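Long-range contacts in transcriptional regulator (Vibrio virus VP882, PDB 7DWM), which binds the small molecule 3,5-dimethylpyrazin-2-ol in a PAS-type domain and probably regulates transcription by binding DNA through a LuxR-type helix-turn-helix domain: residues Q24-G29 / H123-T128; S35-A40 / L58-M63; C65-F70 / D92-A97; K88-V93 / F103-T108; L161-E166 / V224-F229. One frame throughout, in Å; residues are numbered along the deposited sequence.

How the contacts relate
From the N terminus, contact 1 closes the widest loop within the PAS fold: strand 119-126 returns to strand 28-32 across some 94 residues. Contacts 2, 3 and 4 all nest inside it. Contact 2 ties the corner at strand 37-40 to the loop 58-63; contact 3 then carries the segment 65-70, just before helix 71-80, onto strand 88-96. The earlier part of that strand pairs with strand 99-110 in contact 4, which shares Asp92 and Val93 with contact 3 and lies beside strand 119-126. Contacts 2, 3 and 4 all reach the bound ligand. Contact 5 follows in series, closing the helix 163-172 onto the loop 224-229, its centre about 28 Å from that of contact 1.

Contact 1: residues Q24-G29 / H123-T128; sequences QPDPWG and HGQDLT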
# COMPACT_ATOMS: atom_id res chain seq x y z
N GLN A 24 18.79 4.29 -6.42
CA GLN A 24 17.59 4.37 -5.61
C GLN A 24 17.94 3.99 -4.17
O GLN A 24 18.68 3.02 -3.95
CB GLN A 24 16.46 3.47 -6.12
CG GLN A 24 16.25 3.50 -7.62
CD GLN A 24 14.87 3.96 -8.00
OE1 GLN A 24 14.20 4.63 -7.21
NE2 GLN A 24 14.42 3.61 -9.19
N PRO A 25 17.42 4.72 -3.18
CA PRO A 25 17.69 4.36 -1.78
C PRO A 25 17.04 3.05 -1.36
O PRO A 25 17.40 2.51 -0.31
CB PRO A 25 17.12 5.54 -0.99
CG PRO A 25 16.98 6.65 -1.98
CD PRO A 25 16.66 5.98 -3.28
N ASP A 26 16.11 2.52 -2.15
CA ASP A 26 15.44 1.28 -1.84
C ASP A 26 16.33 0.08 -2.16
O ASP A 26 17.13 0.12 -3.10
CB ASP A 26 14.14 1.16 -2.63
CG ASP A 26 13.04 2.03 -2.08
OD1 ASP A 26 11.94 2.02 -2.67
OD2 ASP A 26 13.27 2.73 -1.07
N PRO A 27 16.21 -1.00 -1.40
CA PRO A 27 16.80 -2.28 -1.82
C PRO A 27 16.17 -2.77 -3.12
O PRO A 27 14.98 -3.09 -3.16
CB PRO A 27 16.50 -3.21 -0.65
CG PRO A 27 16.37 -2.31 0.53
CD PRO A 27 15.75 -1.05 0.00
N TRP A 28 16.97 -2.83 -4.18
CA TRP A 28 16.51 -3.23 -5.50
C TRP A 28 17.40 -4.37 -6.00
O TRP A 28 18.60 -4.41 -5.71
CB TRP A 28 16.59 -2.07 -6.50
CG TRP A 28 15.37 -1.19 -6.61
CD1 TRP A 28 15.21 0.07 -6.10
CD2 TRP A 28 14.16 -1.48 -7.33
NE1 TRP A 28 13.97 0.57 -6.44
CE2 TRP A 28 13.31 -0.37 -7.19
CE3 TRP A 28 13.71 -2.59 -8.06
CZ2 TRP A 28 12.04 -0.32 -7.76
CZ3 TRP A 28 12.45 -2.54 -8.63
CH2 TRP A 28 11.63 -1.41 -8.47
N GLY A 29 16.82 -5.28 -6.77
CA GLY A 29 17.66 -6.32 -7.36
C GLY A 29 16.86 -7.23 -8.27
O GLY A 29 15.64 -7.12 -8.38
N HIS A 123 11.76 -5.43 -5.29
CA HIS A 123 11.82 -4.08 -4.76
C HIS A 123 11.43 -4.13 -3.28
O HIS A 123 10.28 -4.48 -2.96
CB HIS A 123 10.90 -3.13 -5.54
CG HIS A 123 10.91 -1.72 -5.04
ND1 HIS A 123 9.85 -0.86 -5.23
CD2 HIS A 123 11.85 -1.02 -4.36
CE1 HIS A 123 10.14 0.31 -4.69
NE2 HIS A 123 11.34 0.24 -4.15
N GLY A 124 12.35 -3.82 -2.42
CA GLY A 124 12.12 -3.80 -0.98
C GLY A 124 11.86 -2.38 -0.49
O GLY A 124 12.60 -1.46 -0.84
N GLN A 125 10.80 -2.23 0.30
CA GLN A 125 10.41 -0.93 0.84
C GLN A 125 10.32 -1.00 2.35
O GLN A 125 9.62 -1.87 2.90
CB GLN A 125 9.08 -0.46 0.25
CG GLN A 125 8.98 -0.57 -1.26
CD GLN A 125 7.85 0.27 -1.83
OE1 GLN A 125 6.99 -0.23 -2.55
NE2 GLN A 125 7.86 1.56 -1.51
N ASP A 126 11.02 -0.09 3.03
CA ASP A 126 11.03 -0.04 4.49
C ASP A 126 9.75 0.61 4.99
O ASP A 126 9.56 1.82 4.86
CB ASP A 126 12.26 0.73 4.98
CG ASP A 126 12.48 0.57 6.48
OD1 ASP A 126 13.41 1.21 7.01
OD2 ASP A 126 11.71 -0.18 7.12
N LEU A 127 8.87 -0.20 5.57
CA LEU A 127 7.56 0.25 6.03
C LEU A 127 7.57 0.84 7.43
O LEU A 127 6.60 1.52 7.79
CB LEU A 127 6.56 -0.90 5.97
CG LEU A 127 6.12 -1.29 4.55
CD1 LEU A 127 4.76 -1.94 4.59
CD2 LEU A 127 6.11 -0.07 3.63
N THR A 128 8.62 0.61 8.23
CA THR A 128 8.58 0.98 9.64
C THR A 128 8.40 2.48 9.85
O THR A 128 7.47 2.90 10.54
CB THR A 128 9.88 0.51 10.32
OG1 THR A 128 10.98 1.23 9.76
CG2 THR A 128 10.09 -0.98 10.09
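His123 is gripped at its edge by Asp26 and over one face by Trp28. Its NE2 donates nearly in the ring plane to the anti lone pair of Asp26 OD1 (2.4 Å, modelled very short, N-H...O angle 155°). CG of His123, anti to the backbone N, lays the imidazole over the six-membered ring of Trp28 in an offset stack (planes 6° apart, centroids 3.9 Å). CB adds a CH-pi contact over the same face. Between the backbones, Gly124 N donates to Pro27 O at 2.8 Å, beside the antiparallel non-hydrogen-bonded pair Trp28-His123; Asp26 O and Trp28 N are met by the side chain of Asn41. Gln125 turns away, its amide bonding to Gln125 of the second subunit. Asp126, at the N-cap of helix 127-139, accepts a weak bond from Thr128 N on OD2 and a salt bridge from Arg101. Buried against a carboxylate, the imidazole would probably favour its cationic form, though Asp26 OD2 also has a long, weak ion pair with Lys87 of the second subunit.

Contact 2: residues S35-A40 / L58-M63; sequences SVFIYA and LTDADM
Leu58 opens the contact with its carbonyl: O accepts from Phe37 N at 3.0 Å, the donor lying nearly along the C=O axis and the N-H...O angle reaching 167°. The same oxygen receives a CA-H...O contact from Val36 CA and is brushed by Val36 CG1. Although the side chain of Leu58 starts out away from the other segment, its tip returns, and CD1 meets Phe37 CD1 at 3.8 Å. Thr59 brings the two backbones closest, its CA 4.8 Å from Val36 CA, just before the corner at Ile38. Both segments belong to a PAS fold, and the edge strand 37-40 turns a corner at Ile38, where Ile38 and Tyr39 together face Ile30 in a classic beta bulge. Asp60 comes next, with OD1 at 3.6 Å from Phe37 CZ and the carboxylate plane nearly perpendicular to the ring (87°). Its OD2 forms a salt bridge with Lys31, and the side chain lines the pocket of 3,5-dimethylpyrazin-2-ol, which it touches. Ala61 is the centre of an inverse gamma turn closed by a weak bond from Asp62 N to Asp60 O, and it packs on Ala68. Beyond the turn, Asp62 reaches tip to tip toward Phe37, its OD2 3.6 Å from CE1 of the ring.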
# COMPACT_ATOMS: atom_id res chain seq x y z
N SER A 35 16.77 -18.67 -8.90
CA SER A 35 16.78 -17.73 -7.78
C SER A 35 18.19 -17.31 -7.38
O SER A 35 18.44 -16.97 -6.22
CB SER A 35 16.05 -18.32 -6.57
OG SER A 35 16.47 -17.69 -5.37
N VAL A 36 19.13 -17.32 -8.32
CA VAL A 36 20.49 -16.89 -8.08
C VAL A 36 20.63 -15.42 -8.45
O VAL A 36 20.18 -14.99 -9.51
CB VAL A 36 21.49 -17.76 -8.86
CG1 VAL A 36 22.89 -17.57 -8.35
CG2 VAL A 36 21.10 -19.23 -8.75
N PHE A 37 21.27 -14.64 -7.56
CA PHE A 37 21.39 -13.20 -7.74
C PHE A 37 22.13 -12.86 -9.03
O PHE A 37 23.17 -13.45 -9.33
CB PHE A 37 22.16 -12.59 -6.56
CG PHE A 37 21.31 -12.31 -5.35
CD1 PHE A 37 21.90 -12.06 -4.12
CD2 PHE A 37 19.93 -12.28 -5.44
CE1 PHE A 37 21.13 -11.79 -3.00
CE2 PHE A 37 19.15 -12.01 -4.33
CZ PHE A 37 19.75 -11.77 -3.11
N ILE A 38 21.61 -11.91 -9.80
CA ILE A 38 22.40 -11.31 -10.88
C ILE A 38 22.92 -9.93 -10.47
O ILE A 38 24.06 -9.58 -10.78
CB ILE A 38 21.63 -11.25 -12.22
CG1 ILE A 38 21.34 -12.66 -12.77
CG2 ILE A 38 22.43 -10.42 -13.25
CD1 ILE A 38 20.07 -13.27 -12.39
N TYR A 39 22.10 -9.14 -9.78
CA TYR A 39 22.60 -7.90 -9.20
C TYR A 39 21.69 -7.49 -8.05
O TYR A 39 20.51 -7.85 -8.00
CB TYR A 39 22.67 -6.77 -10.22
CG TYR A 39 23.17 -5.48 -9.60
CD1 TYR A 39 22.30 -4.43 -9.34
CD2 TYR A 39 24.51 -5.33 -9.25
CE1 TYR A 39 22.75 -3.25 -8.75
CE2 TYR A 39 24.97 -4.17 -8.67
CZ TYR A 39 24.09 -3.13 -8.42
OH TYR A 39 24.56 -1.96 -7.85
N ALA A 40 22.28 -6.74 -7.12
CA ALA A 40 21.54 -6.09 -6.04
C ALA A 40 22.31 -4.83 -5.68
O ALA A 40 23.53 -4.88 -5.52
CB ALA A 40 21.39 -7.00 -4.82
N LEU A 58 25.02 -15.96 -5.75
CA LEU A 58 24.64 -16.92 -4.68
C LEU A 58 23.12 -17.00 -4.58
O LEU A 58 22.44 -16.29 -5.34
CB LEU A 58 25.24 -16.46 -3.35
CG LEU A 58 26.04 -15.18 -3.44
CD1 LEU A 58 25.13 -14.03 -3.83
CD2 LEU A 58 26.72 -14.89 -2.12
N THR A 59 22.64 -17.87 -3.70
CA THR A 59 21.19 -18.01 -3.43
C THR A 59 20.80 -17.09 -2.28
O THR A 59 21.67 -16.36 -1.78
CB THR A 59 20.85 -19.45 -3.06
OG1 THR A 59 21.86 -19.86 -2.15
CG2 THR A 59 20.83 -20.38 -4.25
N ASP A 60 19.55 -17.13 -1.85
CA ASP A 60 19.12 -16.24 -0.78
C ASP A 60 19.75 -16.60 0.56
O ASP A 60 19.75 -15.76 1.48
CB ASP A 60 17.60 -16.22 -0.68
CG ASP A 60 16.98 -15.24 -1.64
OD1 ASP A 60 17.39 -14.06 -1.63
OD2 ASP A 60 16.08 -15.63 -2.41
N ALA A 61 20.31 -17.80 0.69
CA ALA A 61 21.04 -18.19 1.89
C ALA A 61 22.37 -17.45 1.85
O ALA A 61 23.44 -18.00 1.56
CB ALA A 61 21.25 -19.69 1.96
N ASP A 62 22.29 -16.16 2.14
CA ASP A 62 23.42 -15.26 1.99
C ASP A 62 24.33 -15.36 3.21
O ASP A 62 24.19 -16.26 4.05
CB ASP A 62 22.93 -13.83 1.79
CG ASP A 62 22.56 -13.53 0.35
OD1 ASP A 62 23.39 -12.91 -0.34
OD2 ASP A 62 21.44 -13.90 -0.09
N MET A 63 25.28 -14.43 3.29
CA MET A 63 26.23 -14.32 4.38
C MET A 63 25.64 -13.33 5.39
O MET A 63 24.92 -12.40 5.01
CB MET A 63 27.58 -13.78 3.89
CG MET A 63 28.24 -14.41 2.66
SD MET A 63 29.64 -15.51 2.89
CE MET A 63 30.91 -14.32 2.43

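Contact 3: residues C65-F70 / D92-A97; sequences CETAAF and DVHPYA. With A1U (3,5-dimethylpyrazin-2-ol), chain C.
Thr67 presents a methyl group, not its hydroxyl, to strand 92-96. With OG1 in the crowded position between the backbone N and the carbonyl carbon, CG2 stands beside the backbone N and settles over one face of the His94 ring, 3.6 Å from Tyr96 CE1 and 3.7 Å from CAG, a methyl carbon of the ligand. That methyl meets Tyr96 at its ring edge. His94 points an edge at the face of Phe70, planes 71° apart and centroids separated by 5.6 Å. Hydrogen bonds hold the rings of His94 and Tyr96: His94 NE2 donates to Asp92 OD1, whose modelled place is less certain, ND1 is held by Gln232, and Tyr96 OH donates to Asp92 O from above the carbonyl plane (3.1 Å). Glu66 CB leans on CG of Pro95 (3.7 Å), a residue at the centre of an inverse gamma turn. Thr67, Asp92 and Tyr96 form one wall of the PAS-domain pocket, where Asp92 OD2 lies 3.3 Å from CAB of 3,5-dimethylpyrazin-2-ol.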
# COMPACT_ATOMS: atom_id res chain seq x y z
N CYS A 65 23.34 -12.75 7.84
CA CYS A 65 22.04 -12.21 8.24
C CYS A 65 21.02 -13.32 8.34
O CYS A 65 21.11 -14.33 7.64
CB CYS A 65 21.52 -11.13 7.28
SG CYS A 65 20.04 -10.32 7.91
N GLU A 66 20.04 -13.11 9.21
CA GLU A 66 19.08 -14.14 9.57
C GLU A 66 18.10 -14.42 8.44
O GLU A 66 17.45 -15.47 8.45
CB GLU A 66 18.30 -13.73 10.83
CG GLU A 66 19.18 -13.36 12.01
CD GLU A 66 19.20 -14.42 13.09
OE1 GLU A 66 19.74 -14.14 14.18
OE2 GLU A 66 18.68 -15.53 12.85
N THR A 67 17.99 -13.49 7.48
CA THR A 67 17.19 -13.71 6.28
C THR A 67 17.40 -15.10 5.71
O THR A 67 16.44 -15.71 5.22
CB THR A 67 17.53 -12.65 5.23
OG1 THR A 67 18.93 -12.37 5.26
CG2 THR A 67 16.76 -11.37 5.51
N ALA A 68 18.63 -15.62 5.78
CA ALA A 68 18.95 -16.89 5.14
C ALA A 68 18.06 -18.03 5.62
O ALA A 68 17.80 -18.98 4.86
CB ALA A 68 20.42 -17.24 5.38
N ALA A 69 17.57 -17.96 6.86
CA ALA A 69 16.72 -19.04 7.36
C ALA A 69 15.44 -19.19 6.56
O ALA A 69 14.87 -20.28 6.51
CB ALA A 69 16.40 -18.82 8.83
N PHE A 70 14.98 -18.12 5.91
CA PHE A 70 13.81 -18.16 5.04
C PHE A 70 14.19 -18.13 3.57
O PHE A 70 13.31 -17.96 2.72
CB PHE A 70 12.86 -17.01 5.37
CG PHE A 70 12.09 -17.22 6.64
CD1 PHE A 70 10.82 -17.75 6.60
CD2 PHE A 70 12.65 -16.89 7.86
CE1 PHE A 70 10.10 -17.95 7.77
CE2 PHE A 70 11.94 -17.08 9.03
CZ PHE A 70 10.67 -17.61 8.98
N ASP A 92 7.97 -8.97 4.58
CA ASP A 92 9.16 -9.59 5.15
C ASP A 92 9.49 -8.86 6.44
O ASP A 92 9.99 -7.73 6.42
CB ASP A 92 10.32 -9.50 4.15
CG ASP A 92 10.46 -10.75 3.28
OD1 ASP A 92 10.83 -11.83 3.78
OD2 ASP A 92 10.24 -10.67 2.07
N VAL A 93 9.20 -9.49 7.57
CA VAL A 93 9.56 -8.95 8.87
C VAL A 93 10.74 -9.75 9.38
O VAL A 93 10.63 -10.97 9.62
CB VAL A 93 8.38 -8.98 9.85
CG1 VAL A 93 8.79 -8.39 11.18
CG2 VAL A 93 7.20 -8.21 9.26
N HIS A 94 11.88 -9.08 9.53
CA HIS A 94 13.13 -9.80 9.75
C HIS A 94 14.05 -9.00 10.66
O HIS A 94 14.02 -7.77 10.65
CB HIS A 94 13.86 -10.09 8.43
CG HIS A 94 13.20 -11.14 7.60
ND1 HIS A 94 13.30 -12.48 7.87
CD2 HIS A 94 12.44 -11.04 6.48
CE1 HIS A 94 12.63 -13.17 6.97
NE2 HIS A 94 12.10 -12.32 6.11
N PRO A 95 14.90 -9.68 11.43
CA PRO A 95 16.02 -9.01 12.12
C PRO A 95 17.17 -8.74 11.14
O PRO A 95 18.18 -9.44 11.08
CB PRO A 95 16.41 -10.03 13.20
CG PRO A 95 16.08 -11.34 12.58
CD PRO A 95 14.86 -11.12 11.72
N TYR A 96 17.00 -7.68 10.36
CA TYR A 96 17.99 -7.30 9.37
C TYR A 96 19.26 -6.81 10.07
O TYR A 96 19.31 -6.63 11.29
CB TYR A 96 17.43 -6.24 8.43
CG TYR A 96 16.22 -6.70 7.64
CD1 TYR A 96 16.34 -7.69 6.66
CD2 TYR A 96 14.97 -6.16 7.87
CE1 TYR A 96 15.24 -8.11 5.94
CE2 TYR A 96 13.86 -6.58 7.16
CZ TYR A 96 14.00 -7.56 6.20
OH TYR A 96 12.91 -7.98 5.48
N ALA A 97 20.30 -6.58 9.26
CA ALA A 97 21.64 -6.30 9.78
C ALA A 97 21.69 -5.12 10.74
O ALA A 97 22.70 -4.97 11.44
CB ALA A 97 22.59 -6.05 8.61
CAB A1U C . 13.39 -11.11 1.29
CAC A1U C . 14.66 -10.48 1.29
CAE A1U C . 14.92 -11.08 -0.97
CAF A1U C . 13.64 -11.68 -0.87
CAG A1U C . 15.18 -9.83 2.54
CAH A1U C . 15.72 -11.08 -2.23
NAA A1U C . 12.86 -11.73 0.21
NAD A1U C . 15.40 -10.48 0.14
OAI A1U C . 13.18 -12.29 -2.04

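Contact 4: residues K88-V93 / F103-T108; sequences KIVLDV and FTFTKT. With A1U (3,5-dimethylpyrazin-2-ol), chain C.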
# COMPACT_ATOMS: atom_id res chain seq x y z
N LYS A 88 3.75 -9.85 -7.19
CA LYS A 88 3.32 -10.28 -5.87
C LYS A 88 4.14 -9.58 -4.81
O LYS A 88 5.36 -9.44 -4.92
CB LYS A 88 3.43 -11.81 -5.69
CG LYS A 88 2.40 -12.64 -6.47
CD LYS A 88 2.88 -12.86 -7.90
CE LYS A 88 1.74 -12.89 -8.90
NZ LYS A 88 2.18 -13.49 -10.18
N ILE A 89 3.45 -9.13 -3.76
CA ILE A 89 4.04 -8.37 -2.68
C ILE A 89 4.26 -9.30 -1.49
O ILE A 89 3.36 -10.07 -1.11
CB ILE A 89 3.16 -7.17 -2.29
CG1 ILE A 89 2.75 -6.39 -3.55
CG2 ILE A 89 3.88 -6.24 -1.35
CD1 ILE A 89 1.44 -5.64 -3.40
N VAL A 90 5.45 -9.25 -0.93
CA VAL A 90 5.81 -10.03 0.24
C VAL A 90 6.11 -9.13 1.42
O VAL A 90 6.91 -8.18 1.32
CB VAL A 90 6.96 -11.00 -0.07
CG1 VAL A 90 8.26 -10.34 0.09
CG2 VAL A 90 6.91 -12.19 0.96
N LEU A 91 5.39 -9.37 2.52
CA LEU A 91 5.68 -8.80 3.82
C LEU A 91 6.81 -9.60 4.44
O LEU A 91 6.63 -10.78 4.78
CB LEU A 91 4.43 -8.83 4.71
CG LEU A 91 4.58 -8.48 6.20
CD1 LEU A 91 5.05 -7.04 6.38
CD2 LEU A 91 3.28 -8.73 6.95
N ASP A 92 7.97 -8.97 4.58
CA ASP A 92 9.16 -9.59 5.15
C ASP A 92 9.49 -8.86 6.44
O ASP A 92 9.99 -7.73 6.42
CB ASP A 92 10.32 -9.50 4.15
CG ASP A 92 10.46 -10.75 3.28
OD1 ASP A 92 10.83 -11.83 3.78
OD2 ASP A 92 10.24 -10.67 2.07
N VAL A 93 9.20 -9.49 7.57
CA VAL A 93 9.56 -8.95 8.87
C VAL A 93 10.74 -9.75 9.38
O VAL A 93 10.63 -10.97 9.62
CB VAL A 93 8.38 -8.98 9.85
CG1 VAL A 93 8.79 -8.39 11.18
CG2 VAL A 93 7.20 -8.21 9.26
N PHE A 103 9.63 -4.90 6.21
CA PHE A 103 9.76 -4.53 4.81
C PHE A 103 8.61 -5.09 4.00
O PHE A 103 7.99 -6.10 4.34
CB PHE A 103 11.09 -5.02 4.24
CG PHE A 103 12.17 -3.98 4.24
CD1 PHE A 103 12.67 -3.49 3.05
CD2 PHE A 103 12.68 -3.50 5.44
CE1 PHE A 103 13.67 -2.53 3.05
CE2 PHE A 103 13.67 -2.54 5.44
CZ PHE A 103 14.17 -2.06 4.25
N THR A 104 8.34 -4.41 2.89
CA THR A 104 7.58 -4.95 1.78
C THR A 104 8.55 -5.25 0.66
O THR A 104 9.27 -4.36 0.20
CB THR A 104 6.51 -3.94 1.35
OG1 THR A 104 5.45 -3.91 2.32
CG2 THR A 104 5.97 -4.24 -0.04
N PHE A 105 8.58 -6.51 0.21
CA PHE A 105 9.35 -6.92 -0.96
C PHE A 105 8.39 -7.26 -2.09
O PHE A 105 7.68 -8.27 -2.02
CB PHE A 105 10.29 -8.08 -0.64
CG PHE A 105 11.58 -7.65 -0.01
CD1 PHE A 105 12.67 -7.31 -0.80
CD2 PHE A 105 11.70 -7.56 1.37
CE1 PHE A 105 13.86 -6.90 -0.22
CE2 PHE A 105 12.89 -7.15 1.95
CZ PHE A 105 13.97 -6.82 1.15
N THR A 106 8.37 -6.41 -3.11
CA THR A 106 7.53 -6.60 -4.30
C THR A 106 8.32 -7.35 -5.37
O THR A 106 9.35 -6.86 -5.85
CB THR A 106 7.05 -5.25 -4.83
OG1 THR A 106 8.07 -4.64 -5.61
CG2 THR A 106 6.68 -4.34 -3.68
N LYS A 107 7.83 -8.53 -5.74
CA LYS A 107 8.51 -9.38 -6.71
C LYS A 107 7.68 -9.50 -7.98
O LYS A 107 6.50 -9.87 -7.93
CB LYS A 107 8.81 -10.74 -6.11
CG LYS A 107 9.45 -10.62 -4.74
CD LYS A 107 9.46 -11.90 -3.92
CE LYS A 107 10.47 -12.89 -4.45
NZ LYS A 107 10.65 -14.05 -3.53
N THR A 108 8.31 -9.15 -9.11
CA THR A 108 7.73 -9.05 -10.44
C THR A 108 8.48 -9.94 -11.42
O THR A 108 9.69 -10.14 -11.27
CB THR A 108 7.75 -7.60 -10.93
OG1 THR A 108 7.14 -7.53 -12.23
CG2 THR A 108 9.18 -7.07 -10.98
CAB A1U C . 13.39 -11.11 1.29
CAC A1U C . 14.66 -10.48 1.29
CAE A1U C . 14.92 -11.08 -0.97
CAF A1U C . 13.64 -11.68 -0.87
CAG A1U C . 15.18 -9.83 2.54
CAH A1U C . 15.72 -11.08 -2.23
NAA A1U C . 12.86 -11.73 0.21
NAD A1U C . 15.40 -10.48 0.14
OAI A1U C . 13.18 -12.29 -2.04
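Phe105 lays one face of its ring against the pyrazine of the ligand, which sits offset toward the ring's rim, CZ reaching CAG at 3.5 Å. Asp92 flanks the same ring, its carboxylate plane turned 86° from it and CB 3.7 Å from Phe105 CD2. On the sheet face that carries Val90, Asp92 and Phe105, Lys107 bends at chi3 (74°) so that NZ makes a weak bond to ligand OAI at 3.4 Å; the same ammonium is held by Gln77 and by a salt bridge with Asp78. The backbone beneath is a regular antiparallel hairpin: Lys88-Lys107, Val90-Phe105 and Asp92-Phe103 are hydrogen-bonded pairs, each joined by two N-H...O bonds, such as Lys88 N to Lys107 O at 2.8 Å. On the other face, Ile89, Leu91, Thr104 and Thr106 project; there Ile89 packs on Arg133 and Leu91 on Ala137, both of the second subunit. Strand 119-126 borders strand 99-110 on its far side, strand 233-236 borders strand 88-96, and helix 42-47 packs against Phe103 and Phe105.

Contact 5: residues L161-E166 / V224-F229; sequences LTEREE and VPKALF
The first turn of helix 163-172, in the LuxR-type helix-turn-helix region, opens with a capping box, and its side bearing Glu163 and Glu166 meets Pro225 and the start of the 3-10 segment 226-228. Of the hydrogen bonds, those of the box stay within the helix start: Glu165 N donates to Thr162 OG1 (3.2 Å), and Thr162 N donates to Glu165 OE2, met from above the carboxylate plane. The carboxylate of Glu165 is further held by Lys202 and Arg198, tying the helix start to helix 189-203. Across the contact there is one such bond, from Lys226 N to the syn lone pair of Glu166 OE1 (2.7 Å, N-H...O angle 178°). Among charges, Glu163 OE1 lies 4.0 Å from Lys226 NZ, near but beyond a salt bridge, so the attraction is probably modest at this exposed edge. Packing completes the join. Glu166 CB rests on Pro225, whose ring also touches Leu167 and Phe170 of the same helix and Leu142 of the second subunit. Glu163, extended beyond CG, crosses Lys226 at about a right angle and lays its carboxylate against Ala227, with OE2 3.4 Å from the methyl carbon CB.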
# COMPACT_ATOMS: atom_id res chain seq x y z
N LEU A 161 -2.53 -1.95 27.81
CA LEU A 161 -3.31 -3.12 27.43
C LEU A 161 -2.44 -4.37 27.47
O LEU A 161 -1.28 -4.35 27.05
CB LEU A 161 -3.90 -2.95 26.03
CG LEU A 161 -4.70 -1.67 25.73
CD1 LEU A 161 -5.17 -1.69 24.29
CD2 LEU A 161 -5.87 -1.53 26.68
N THR A 162 -3.00 -5.46 27.98
CA THR A 162 -2.32 -6.74 27.95
C THR A 162 -2.33 -7.30 26.53
O THR A 162 -2.88 -6.70 25.60
CB THR A 162 -2.98 -7.71 28.93
OG1 THR A 162 -4.22 -8.17 28.39
CG2 THR A 162 -3.23 -7.03 30.26
N GLU A 163 -1.70 -8.46 26.35
CA GLU A 163 -1.62 -9.05 25.02
C GLU A 163 -2.99 -9.50 24.53
O GLU A 163 -3.40 -9.18 23.40
CB GLU A 163 -0.63 -10.22 25.03
CG GLU A 163 0.82 -9.79 25.07
CD GLU A 163 1.75 -10.81 24.44
OE1 GLU A 163 2.84 -10.41 23.96
OE2 GLU A 163 1.40 -12.01 24.42
N ARG A 164 -3.74 -10.22 25.38
CA ARG A 164 -5.08 -10.64 24.98
C ARG A 164 -6.00 -9.44 24.79
O ARG A 164 -6.84 -9.44 23.89
CB ARG A 164 -5.66 -11.60 26.01
CG ARG A 164 -7.12 -11.96 25.74
CD ARG A 164 -7.70 -12.87 26.81
NE ARG A 164 -6.88 -14.07 26.98
CZ ARG A 164 -7.03 -14.94 27.97
NH1 ARG A 164 -6.24 -16.00 28.05
NH2 ARG A 164 -7.96 -14.74 28.89
N GLU A 165 -5.85 -8.41 25.63
CA GLU A 165 -6.64 -7.20 25.46
C GLU A 165 -6.31 -6.51 24.15
O GLU A 165 -7.20 -5.99 23.47
CB GLU A 165 -6.42 -6.26 26.65
CG GLU A 165 -7.18 -6.67 27.90
CD GLU A 165 -6.63 -6.04 29.17
OE1 GLU A 165 -7.09 -6.41 30.26
OE2 GLU A 165 -5.73 -5.17 29.07
N GLU A 166 -5.03 -6.51 23.78
CA GLU A 166 -4.64 -5.96 22.48
C GLU A 166 -5.29 -6.73 21.34
O GLU A 166 -5.77 -6.12 20.37
CB GLU A 166 -3.12 -5.95 22.35
CG GLU A 166 -2.45 -4.79 23.07
CD GLU A 166 -1.00 -4.59 22.65
OE1 GLU A 166 -0.35 -5.58 22.25
OE2 GLU A 166 -0.52 -3.44 22.73
N VAL A 224 -0.64 -2.68 16.35
CA VAL A 224 -0.34 -4.09 16.09
C VAL A 224 -0.19 -4.77 17.44
O VAL A 224 0.51 -4.24 18.31
CB VAL A 224 0.94 -4.26 15.25
CG1 VAL A 224 1.11 -5.70 14.83
CG2 VAL A 224 0.91 -3.34 14.05
N PRO A 225 -0.85 -5.90 17.67
CA PRO A 225 -0.72 -6.55 18.98
C PRO A 225 0.73 -6.93 19.20
O PRO A 225 1.38 -7.53 18.33
CB PRO A 225 -1.64 -7.77 18.86
CG PRO A 225 -2.60 -7.44 17.75
CD PRO A 225 -1.82 -6.57 16.79
N LYS A 226 1.25 -6.58 20.37
CA LYS A 226 2.66 -6.75 20.66
C LYS A 226 3.09 -8.21 20.69
O LYS A 226 4.28 -8.50 20.57
CB LYS A 226 3.01 -6.03 21.97
CG LYS A 226 2.80 -6.82 23.23
CD LYS A 226 3.67 -6.27 24.33
CE LYS A 226 5.14 -6.29 23.92
NZ LYS A 226 5.73 -7.64 24.16
N ALA A 227 2.14 -9.15 20.86
CA ALA A 227 2.50 -10.56 20.73
C ALA A 227 3.04 -10.90 19.34
O ALA A 227 3.74 -11.90 19.19
CB ALA A 227 1.28 -11.43 21.05
N LEU A 228 2.71 -10.09 18.34
CA LEU A 228 3.22 -10.22 16.98
C LEU A 228 4.63 -9.67 16.81
O LEU A 228 5.25 -9.92 15.78
CB LEU A 228 2.27 -9.55 15.99
CG LEU A 228 1.25 -10.50 15.36
CD1 LEU A 228 0.23 -9.74 14.53
CD2 LEU A 228 1.96 -11.56 14.52
N PHE A 229 5.14 -8.94 17.80
CA PHE A 229 6.43 -8.28 17.65
C PHE A 229 7.57 -9.30 17.64
O PHE A 229 7.49 -10.36 18.27
CB PHE A 229 6.68 -7.30 18.80
CG PHE A 229 5.90 -6.02 18.72
CD1 PHE A 229 6.19 -4.98 19.59
CD2 PHE A 229 4.87 -5.86 17.81
CE1 PHE A 229 5.49 -3.79 19.54
CE2 PHE A 229 4.16 -4.67 17.75
CZ PHE A 229 4.47 -3.64 18.62